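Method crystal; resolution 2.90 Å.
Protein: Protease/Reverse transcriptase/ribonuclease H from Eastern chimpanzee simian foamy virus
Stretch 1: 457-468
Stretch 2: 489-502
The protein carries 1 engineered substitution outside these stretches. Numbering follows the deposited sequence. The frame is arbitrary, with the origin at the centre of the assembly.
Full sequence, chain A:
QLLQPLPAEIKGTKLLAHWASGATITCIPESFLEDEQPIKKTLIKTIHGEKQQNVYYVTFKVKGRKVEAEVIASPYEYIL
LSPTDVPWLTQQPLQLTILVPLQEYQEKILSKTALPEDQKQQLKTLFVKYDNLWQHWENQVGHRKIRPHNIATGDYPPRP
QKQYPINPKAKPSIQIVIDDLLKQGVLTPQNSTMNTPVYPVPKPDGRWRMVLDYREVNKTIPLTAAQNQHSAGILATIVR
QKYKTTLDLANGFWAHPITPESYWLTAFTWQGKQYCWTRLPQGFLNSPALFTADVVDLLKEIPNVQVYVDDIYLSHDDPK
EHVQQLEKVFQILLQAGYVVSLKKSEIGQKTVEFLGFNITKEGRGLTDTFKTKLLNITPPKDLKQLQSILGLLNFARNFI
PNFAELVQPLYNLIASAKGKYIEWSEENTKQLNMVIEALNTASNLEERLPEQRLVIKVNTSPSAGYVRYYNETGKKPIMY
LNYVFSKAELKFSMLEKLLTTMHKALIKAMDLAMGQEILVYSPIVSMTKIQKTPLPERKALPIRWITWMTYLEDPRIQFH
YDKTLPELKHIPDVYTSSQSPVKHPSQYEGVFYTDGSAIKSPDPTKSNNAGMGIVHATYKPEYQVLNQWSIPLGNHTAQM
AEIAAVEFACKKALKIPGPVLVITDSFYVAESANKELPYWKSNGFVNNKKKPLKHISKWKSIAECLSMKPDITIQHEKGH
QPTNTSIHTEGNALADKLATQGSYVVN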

# COMPACT_ATOMS: atom_id res chain seq x y z
N LYS A 457 16.26 -9.85 -17.30
CA LYS A 457 15.33 -10.97 -17.47
C LYS A 457 14.48 -11.09 -16.22
O LYS A 457 15.00 -11.20 -15.11
CB LYS A 457 16.10 -12.27 -17.74
CG LYS A 457 16.86 -12.27 -19.06
CD LYS A 457 17.48 -13.63 -19.34
CE LYS A 457 18.08 -13.70 -20.73
NZ LYS A 457 18.59 -15.07 -21.03
N VAL A 458 13.16 -11.07 -16.40
CA VAL A 458 12.22 -10.97 -15.29
C VAL A 458 11.23 -12.13 -15.36
O VAL A 458 10.59 -12.36 -16.39
CB VAL A 458 11.46 -9.63 -15.30
CG1 VAL A 458 10.53 -9.54 -14.11
CG2 VAL A 458 12.45 -8.47 -15.29
N ASN A 459 11.12 -12.86 -14.25
CA ASN A 459 10.09 -13.87 -14.05
C ASN A 459 9.67 -13.79 -12.59
O ASN A 459 10.34 -13.17 -11.76
CB ASN A 459 10.60 -15.27 -14.41
CG ASN A 459 9.49 -16.20 -14.86
OD1 ASN A 459 8.34 -16.04 -14.48
ND2 ASN A 459 9.84 -17.18 -15.69
N THR A 460 8.53 -14.42 -12.26
CA THR A 460 8.02 -14.36 -10.89
C THR A 460 7.40 -15.69 -10.48
O THR A 460 6.93 -16.47 -11.31
CB THR A 460 6.97 -13.24 -10.71
OG1 THR A 460 6.82 -12.96 -9.32
CG2 THR A 460 5.62 -13.67 -11.27
N SER A 461 7.39 -15.92 -9.18
CA SER A 461 6.75 -17.03 -8.51
C SER A 461 5.52 -16.52 -7.76
O SER A 461 5.33 -15.32 -7.59
CB SER A 461 7.73 -17.69 -7.54
OG SER A 461 8.13 -16.78 -6.53
N PRO A 462 4.65 -17.43 -7.29
CA PRO A 462 3.51 -16.98 -6.48
C PRO A 462 3.91 -16.22 -5.23
O PRO A 462 3.11 -15.43 -4.71
CB PRO A 462 2.79 -18.29 -6.13
CG PRO A 462 3.15 -19.21 -7.22
CD PRO A 462 4.56 -18.87 -7.60
N SER A 463 5.13 -16.42 -4.72
CA SER A 463 5.57 -15.78 -3.49
C SER A 463 6.46 -14.56 -3.71
O SER A 463 6.44 -13.64 -2.89
CB SER A 463 6.32 -16.79 -2.61
OG SER A 463 7.38 -17.40 -3.33
N ALA A 464 7.23 -14.53 -4.80
CA ALA A 464 8.16 -13.44 -5.04
C ALA A 464 8.56 -13.45 -6.51
O ALA A 464 8.24 -14.38 -7.26
CB ALA A 464 9.39 -13.53 -4.13
N GLY A 465 9.29 -12.41 -6.90
CA GLY A 465 9.79 -12.29 -8.25
C GLY A 465 11.29 -12.56 -8.33
O GLY A 465 12.00 -12.50 -7.33
N TYR A 466 11.75 -12.86 -9.53
CA TYR A 466 13.17 -13.13 -9.79
C TYR A 466 13.62 -12.25 -10.96
O TYR A 466 13.07 -12.34 -12.06
CB TYR A 466 13.41 -14.61 -10.10
CG TYR A 466 12.83 -15.55 -9.07
CD1 TYR A 466 13.42 -15.68 -7.81
CD2 TYR A 466 11.71 -16.32 -9.34
CE1 TYR A 466 12.90 -16.54 -6.87
CE2 TYR A 466 11.18 -17.18 -8.40
CZ TYR A 466 11.78 -17.29 -7.16
OH TYR A 466 11.26 -18.15 -6.22
N VAL A 467 14.62 -11.42 -10.71
CA VAL A 467 15.11 -10.45 -11.68
C VAL A 467 16.60 -10.68 -11.88
O VAL A 467 17.36 -10.79 -10.91
CB VAL A 467 14.84 -9.00 -11.24
CG1 VAL A 467 15.64 -8.02 -12.08
CG2 VAL A 467 13.35 -8.71 -11.33
N ARG A 468 17.03 -10.75 -13.14
CA ARG A 468 18.42 -11.01 -13.50
C ARG A 468 18.92 -9.88 -14.38
O ARG A 468 18.46 -9.72 -15.52
CB ARG A 468 18.55 -12.36 -14.21
CG ARG A 468 18.22 -13.55 -13.34
CD ARG A 468 18.22 -14.84 -14.14
NE ARG A 468 17.04 -14.96 -14.99
CZ ARG A 468 16.78 -16.00 -15.77
NH1 ARG A 468 17.62 -17.03 -15.81
NH2 ARG A 468 15.68 -16.02 -16.50
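Stretch 2 489-502: ELKFSMLEKLLTTM

Stretch 1 is a β-hairpin. The strand 457-460 pairs with a second strand that runs through Arg468, and the pairing is antiparallel by its hydrogen bonds: Lys457 N to Arg468 O at 2.8 Å, Arg468 N to Lys457 O at 2.9 Å, Asn459 N to Tyr466 O at 3.0 Å and Tyr466 N to Asn459 O at 2.7 Å. Stretch 2 lies against this hairpin chiefly as a helix, 494-502. Before it, residues 489-491 have helical phi/psi without the regular bonds, Phe492 and Ser493 are extended (psi 156° and 163°), and Ser493 holds the N-cap position, with its OG 3.0 Å from Glu496 OE2 in a hydrogen bond. The helix axis runs at 138° to strand 457-460, closer to antiparallel than parallel, with a closest approach of 7.7 Å. Against strand 464-468 the angle is 50° (signed crossing angle -50°) and the approach 8.4 Å. The two stretches bury 555 Å² between them, both sides summed.

The register follows the reversed direction: along the first strand the nearest CA partners step backward through the helix, from Val458 with Met502 (CA to CA 6.7 Å) to Thr460 with Leu498 (CA to CA 5.7 Å). Lys457 is out of reach. Val458 points toward the helix, and its CG1 lies 3.8 Å from Met502 CG and 3.9 Å from Thr501 CG2, an apolar contact near the C-terminal end of stretch 2. Asn459 points away, as strand alternation predicts, yet its backbone still packs: Asn459 CA is 3.7 Å from Leu498 CD2.

Thr460 turns toward the helix again. Its CG2 is 3.6 Å from Leu498 CD2 and 3.9 Å from Lys497 CB, while its OG1 is committed within the hairpin, donating to Ala464 O at 2.9 Å. The same carbonyl receives Ser461 N at 2.6 Å and Ser461 OG at 2.5 Å, so several donors converge on it where the chain reverses.

At the turn, Pro462 supplies the one hydrogen bond between the stretches: Lys497 NZ donates to Pro462 O at 2.8 Å. The lysine reaches it with an extended side chain, chi2 to chi4 all t, and the same NZ makes a weak bond to Leu490 O at 3.4 Å. The proline ring also packs on the start of the helix, Pro462 CG lying 3.6 Å from Met494 CE. Leu490, ahead of the helix, brings its CD2 to 3.4 Å from Pro462 O and 3.6 Å from Ser463 O, although the CA-to-CB bond of Ser463 points away.

On the returning strand Ala464 and Tyr466 point away. Gly465 allows close backbone approach: its CA is 5.7 Å from Thr501 CA and 3.8 Å from Thr501 CG2, and an ideal CB would fall 2.4 Å from Thr501 CG2, a clash. Val467 points toward the helix and meets the same methyl, with Val467 CG2 3.6 Å from Thr501 CG2. Arg468 is out of reach.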

# COMPACT_ATOMS: atom_id res chain seq x y z
N GLU A 489 0.37 -7.54 -2.57
CA GLU A 489 0.80 -7.99 -3.89
C GLU A 489 0.62 -9.49 -4.06
O GLU A 489 0.44 -9.96 -5.19
CB GLU A 489 2.26 -7.60 -4.12
CG GLU A 489 2.46 -6.13 -4.34
CD GLU A 489 3.81 -5.67 -3.87
OE1 GLU A 489 4.58 -6.49 -3.34
OE2 GLU A 489 4.10 -4.47 -4.03
N LEU A 490 0.67 -10.25 -2.97
CA LEU A 490 0.40 -11.68 -3.08
C LEU A 490 -1.01 -11.95 -3.58
O LEU A 490 -1.26 -12.99 -4.20
CB LEU A 490 0.61 -12.35 -1.72
CG LEU A 490 2.06 -12.35 -1.22
CD1 LEU A 490 2.10 -12.71 0.25
CD2 LEU A 490 2.91 -13.31 -2.03
N LYS A 491 -1.93 -11.01 -3.34
CA LYS A 491 -3.29 -11.13 -3.86
C LYS A 491 -3.36 -10.92 -5.36
O LYS A 491 -4.32 -11.38 -5.99
CB LYS A 491 -4.21 -10.12 -3.16
CG LYS A 491 -4.19 -10.16 -1.65
CD LYS A 491 -5.06 -9.05 -1.07
CE LYS A 491 -5.02 -9.05 0.44
NZ LYS A 491 -5.85 -7.96 1.03
N PHE A 492 -2.38 -10.23 -5.94
CA PHE A 492 -2.41 -9.91 -7.36
C PHE A 492 -2.43 -11.19 -8.20
O PHE A 492 -2.00 -12.26 -7.77
CB PHE A 492 -1.19 -9.08 -7.75
CG PHE A 492 -1.16 -7.70 -7.15
CD1 PHE A 492 -2.26 -7.19 -6.48
CD2 PHE A 492 -0.03 -6.90 -7.27
CE1 PHE A 492 -2.23 -5.92 -5.93
CE2 PHE A 492 0.00 -5.63 -6.73
CZ PHE A 492 -1.10 -5.14 -6.06
N SER A 493 -2.94 -11.05 -9.42
CA SER A 493 -2.84 -12.13 -10.39
C SER A 493 -1.40 -12.31 -10.84
O SER A 493 -0.55 -11.43 -10.66
CB SER A 493 -3.75 -11.86 -11.58
OG SER A 493 -3.40 -10.66 -12.23
N MET A 494 -1.12 -13.47 -11.45
CA MET A 494 0.26 -13.80 -11.82
C MET A 494 0.84 -12.77 -12.77
O MET A 494 2.01 -12.39 -12.65
CB MET A 494 0.31 -15.19 -12.44
CG MET A 494 -0.01 -16.31 -11.46
SD MET A 494 1.10 -16.31 -10.04
CE MET A 494 0.43 -17.67 -9.10
N LEU A 495 0.04 -12.28 -13.72
CA LEU A 495 0.52 -11.28 -14.66
C LEU A 495 0.91 -9.99 -13.95
O LEU A 495 1.90 -9.35 -14.30
CB LEU A 495 -0.53 -11.02 -15.73
CG LEU A 495 -0.26 -9.86 -16.69
CD1 LEU A 495 1.04 -10.09 -17.46
CD2 LEU A 495 -1.43 -9.70 -17.64
N GLU A 496 0.13 -9.60 -12.94
CA GLU A 496 0.44 -8.37 -12.21
C GLU A 496 1.63 -8.55 -11.28
O GLU A 496 2.33 -7.58 -10.99
CB GLU A 496 -0.79 -7.92 -11.42
CG GLU A 496 -2.03 -7.77 -12.27
CD GLU A 496 -3.25 -7.37 -11.47
OE1 GLU A 496 -3.80 -6.28 -11.73
OE2 GLU A 496 -3.65 -8.14 -10.57
N LYS A 497 1.89 -9.78 -10.82
CA LYS A 497 3.08 -10.03 -10.02
C LYS A 497 4.35 -9.83 -10.84
O LYS A 497 5.38 -9.44 -10.30
CB LYS A 497 3.04 -11.45 -9.44
CG LYS A 497 1.96 -11.65 -8.38
CD LYS A 497 1.94 -13.07 -7.85
CE LYS A 497 0.95 -13.22 -6.72
NZ LYS A 497 0.88 -14.62 -6.21
N LEU A 498 4.28 -10.10 -12.15
CA LEU A 498 5.40 -9.79 -13.04
C LEU A 498 5.59 -8.28 -13.18
O LEU A 498 6.72 -7.79 -13.17
CB LEU A 498 5.17 -10.41 -14.41
CG LEU A 498 5.29 -11.93 -14.56
CD1 LEU A 498 4.74 -12.37 -15.91
CD2 LEU A 498 6.75 -12.33 -14.43
N LEU A 499 4.48 -7.55 -13.33
CA LEU A 499 4.56 -6.12 -13.58
C LEU A 499 5.10 -5.37 -12.37
O LEU A 499 5.97 -4.50 -12.51
CB LEU A 499 3.18 -5.59 -13.97
CG LEU A 499 2.61 -6.20 -15.24
CD1 LEU A 499 1.17 -5.76 -15.45
CD2 LEU A 499 3.46 -5.82 -16.44
N THR A 500 4.59 -5.68 -11.18
CA THR A 500 5.15 -5.07 -9.98
C THR A 500 6.58 -5.52 -9.74
O THR A 500 7.36 -4.81 -9.10
CB THR A 500 4.29 -5.37 -8.75
OG1 THR A 500 4.84 -4.70 -7.61
CG2 THR A 500 4.26 -6.87 -8.48
N THR A 501 6.94 -6.71 -10.24
CA THR A 501 8.34 -7.13 -10.18
C THR A 501 9.19 -6.29 -11.12
O THR A 501 10.29 -5.85 -10.74
CB THR A 501 8.45 -8.61 -10.54
OG1 THR A 501 7.56 -9.37 -9.71
CG2 THR A 501 9.87 -9.10 -10.32
N MET A 502 8.71 -6.05 -12.34
CA MET A 502 9.43 -5.18 -13.26
C MET A 502 9.55 -3.77 -12.71
O MET A 502 10.57 -3.10 -12.90
CB MET A 502 8.74 -5.14 -14.62
CG MET A 502 8.71 -6.45 -15.35
SD MET A 502 8.35 -6.21 -17.10
CE MET A 502 7.71 -7.82 -17.52